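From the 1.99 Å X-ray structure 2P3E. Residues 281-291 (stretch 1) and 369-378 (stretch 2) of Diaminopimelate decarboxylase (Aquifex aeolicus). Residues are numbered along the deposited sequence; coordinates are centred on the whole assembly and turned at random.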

# COMPACT_ATOMS: atom_id res chain seq x y z
N GLY B 281 12.17 5.51 -15.05
CA GLY B 281 11.64 5.92 -13.73
C GLY B 281 12.64 5.60 -12.64
O GLY B 281 13.32 6.49 -12.11
N ARG B 282 12.74 4.31 -12.32
CA ARG B 282 13.64 3.79 -11.28
C ARG B 282 15.11 4.23 -11.46
O ARG B 282 15.78 4.54 -10.47
CB ARG B 282 13.60 2.26 -11.28
CG ARG B 282 14.15 1.59 -10.02
CD ARG B 282 14.34 0.08 -10.23
NE ARG B 282 13.13 -0.57 -10.76
CZ ARG B 282 12.17 -1.13 -10.02
NH1 ARG B 282 12.24 -1.13 -8.69
NH2 ARG B 282 11.13 -1.69 -10.62
N SER B 283 15.61 4.22 -12.71
CA SER B 283 17.02 4.57 -12.95
C SER B 283 17.34 6.05 -12.71
O SER B 283 18.53 6.43 -12.63
CB SER B 283 17.52 4.13 -14.35
OG SER B 283 16.70 4.64 -15.38
N ILE B 284 16.33 6.89 -12.62
CA ILE B 284 16.56 8.29 -12.22
C ILE B 284 16.32 8.48 -10.73
O ILE B 284 17.14 9.10 -10.04
CB ILE B 284 15.68 9.28 -13.05
CG1 ILE B 284 16.14 9.32 -14.52
CG2 ILE B 284 15.65 10.69 -12.41
CD1 ILE B 284 15.21 10.16 -15.42
N MET B 285 15.24 7.91 -10.22
CA MET B 285 14.81 8.19 -8.85
C MET B 285 15.30 7.22 -7.76
O MET B 285 15.44 7.62 -6.60
CB MET B 285 13.27 8.23 -8.79
CG MET B 285 12.66 9.52 -9.34
SD MET B 285 13.37 11.06 -8.64
CE MET B 285 13.17 10.77 -6.90
N GLY B 286 15.54 5.97 -8.13
CA GLY B 286 15.72 4.87 -7.16
C GLY B 286 16.78 5.15 -6.11
O GLY B 286 16.48 5.18 -4.92
N ASN B 287 18.01 5.37 -6.56
CA ASN B 287 19.10 5.64 -5.61
C ASN B 287 19.25 7.11 -5.24
O ASN B 287 20.15 7.48 -4.47
CB ASN B 287 20.42 5.05 -6.11
CG ASN B 287 20.58 3.60 -5.72
OD1 ASN B 287 20.38 3.25 -4.55
ND2 ASN B 287 20.95 2.76 -6.67
N ALA B 288 18.35 7.94 -5.77
CA ALA B 288 18.28 9.36 -5.42
C ALA B 288 17.72 9.57 -4.01
O ALA B 288 17.98 10.59 -3.38
CB ALA B 288 17.39 10.10 -6.42
N GLY B 289 16.92 8.60 -3.55
CA GLY B 289 16.22 8.73 -2.28
C GLY B 289 16.65 7.70 -1.26
O GLY B 289 16.94 6.54 -1.61
N ILE B 290 16.70 8.12 -0.00
CA ILE B 290 16.98 7.21 1.10
C ILE B 290 15.95 7.42 2.21
O ILE B 290 15.42 8.53 2.37
CB ILE B 290 18.44 7.32 1.63
CG1 ILE B 290 18.69 8.65 2.32
CG2 ILE B 290 19.49 7.12 0.52
CD1 ILE B 290 20.00 8.66 3.04
N LEU B 291 15.65 6.35 2.93
CA LEU B 291 14.67 6.42 4.00
C LEU B 291 15.39 6.35 5.34
O LEU B 291 16.11 5.38 5.61
CB LEU B 291 13.63 5.30 3.87
CG LEU B 291 12.57 5.15 4.98
CD1 LEU B 291 11.71 6.40 5.11
CD2 LEU B 291 11.69 3.91 4.68
N LEU B 369 18.85 4.67 11.28
CA LEU B 369 19.34 3.85 10.17
C LEU B 369 18.95 4.50 8.83
O LEU B 369 17.95 5.21 8.76
CB LEU B 369 18.73 2.44 10.24
CG LEU B 369 18.91 1.62 11.54
CD1 LEU B 369 18.20 0.26 11.46
CD2 LEU B 369 20.40 1.45 11.78
N ALA B 370 19.77 4.28 7.80
CA ALA B 370 19.48 4.69 6.43
C ALA B 370 19.18 3.48 5.56
O ALA B 370 20.00 2.57 5.43
CB ALA B 370 20.65 5.50 5.84
N VAL B 371 17.98 3.49 4.97
CA VAL B 371 17.55 2.46 4.02
C VAL B 371 17.80 3.02 2.62
O VAL B 371 17.20 4.03 2.22
CB VAL B 371 16.04 2.08 4.20
CG1 VAL B 371 15.63 0.95 3.24
CG2 VAL B 371 15.74 1.69 5.67
N LEU B 372 18.69 2.37 1.86
CA LEU B 372 19.11 2.95 0.57
C LEU B 372 18.14 2.57 -0.55
O LEU B 372 17.29 1.70 -0.35
CB LEU B 372 20.54 2.51 0.21
CG LEU B 372 21.65 2.81 1.23
CD1 LEU B 372 23.00 2.44 0.61
CD2 LEU B 372 21.63 4.28 1.70
N SER B 373 18.27 3.25 -1.70
CA SER B 373 17.58 2.85 -2.93
C SER B 373 16.06 2.95 -2.78
O SER B 373 15.31 2.15 -3.33
CB SER B 373 17.98 1.41 -3.33
OG SER B 373 19.37 1.16 -3.12
N ALA B 374 15.63 3.99 -2.06
CA ALA B 374 14.23 4.12 -1.69
C ALA B 374 13.48 5.24 -2.42
O ALA B 374 12.34 5.55 -2.06
CB ALA B 374 14.09 4.26 -0.18
N GLY B 375 14.10 5.79 -3.46
CA GLY B 375 13.57 6.97 -4.17
C GLY B 375 12.50 6.66 -5.21
O GLY B 375 11.75 7.56 -5.65
N ALA B 376 12.42 5.39 -5.60
CA ALA B 376 11.49 4.92 -6.63
C ALA B 376 10.64 3.80 -6.06
O ALA B 376 11.16 2.87 -5.43
CB ALA B 376 12.25 4.44 -7.87
N TYR B 377 9.32 3.90 -6.28
CA TYR B 377 8.36 2.91 -5.71
C TYR B 377 8.51 2.79 -4.18
O TYR B 377 8.39 1.71 -3.61
CB TYR B 377 8.54 1.55 -6.43
CG TYR B 377 8.58 1.74 -7.94
CD1 TYR B 377 7.41 2.05 -8.64
CD2 TYR B 377 9.77 1.67 -8.64
CE1 TYR B 377 7.42 2.26 -10.03
CE2 TYR B 377 9.81 1.89 -10.04
CZ TYR B 377 8.63 2.18 -10.71
OH TYR B 377 8.66 2.38 -12.07
N GLY B 378 8.82 3.92 -3.54
CA GLY B 378 8.97 3.99 -2.08
C GLY B 378 7.79 4.76 -1.52
O GLY B 378 6.73 4.20 -1.23
O HOH W 1 20.33 5.15 -2.32

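The apolar centre of this contact gathers around the strand at the end of stretch 1. Leu-291 and Val-371 are partners in an antiparallel bridge, and their side chains lie on the same face of the sheet, with CB of Leu-291 4.0 Å from CB of Val-371. Branched aliphatic groups suit this position because they cover the backbone hydrogen bonds with hydrocarbon and ask for no polar partner. Ala-374 adds its methyl to the same cluster, its CB lying 4.2 Å from CB of Leu-291. Ile-290 makes separate contacts: its CG2 reaches CD2 of Leu-372 at 3.7 Å, and its CD1 lies 4.3 Å from CB of Ala-370. The two ends of one isoleucine thus touch two different residues of stretch 2.

Beneath these side chains the backbones are joined by a reciprocal pair of hydrogen bonds. Leu-291 N donates to Val-371 O at 2.9 Å, and Val-371 N donates to Leu-291 O at 2.7 Å; both are nearly straight, as expected of a hydrogen-bonded antiparallel pair. The strands run at 136° to one another, well short of ideal antiparallel. The same carbonyls also receive CA-H...O contacts, from Ile-290 CA to Val-371 O at 3.4 Å and from Ala-370 CA to Leu-291 O at 3.5 Å.

Beyond Val-371 stretch 2 leaves the strand, and its loop takes over the bonding. Ala-374 N donates to Gly-289 O at 2.9 Å, and Gly-375 N donates to Gly-286 O, also at 2.9 Å, so successive amides of the loop engage two different carbonyls. Glycine matters in this close approach. The CA atoms of Gly-289 and Gly-375 are just 3.7 Å apart; a CB on Gly-289 would clash with Gly-375 CA, and one on Gly-375 would clash with Met-285 O and Gly-289 N. With no side chain in the way, Gly-375 CA instead makes a CA-H...O contact of 3.1 Å with Met-285 O.

Ala-376 points its small methyl toward stretch 1, where it fits against three residues of stretch 1: its CB is 3.6 Å from Gly-286 CA, 3.7 Å from Arg-282 CA and 4.0 Å from Met-285 CB. Farther out, Arg-282 brings NH1 to 3.7 Å from CD2 of Tyr-377, which lies over one face of the flat guanidinium. This is a packing contact that leaves the charged group free to use its NH1 and NH2 for hydrogen bonds elsewhere in the structure.

At another polar edge, Asn-287 and Ser-373 meet. The CA-to-CB bond of Asn-287 points away from stretch 2, but the end of its side chain comes nearer, and Ser-373 OG donates to Asn-287 OD1 at 2.7 Å. A water reinforces the pairing: it donates to Asn-287 OD1 at 2.9 Å and to Asn-287 O at 3.2 Å, and its oxygen accepts from Ser-373 N at 2.9 Å. The asparagine carbonyl can serve both donors at once.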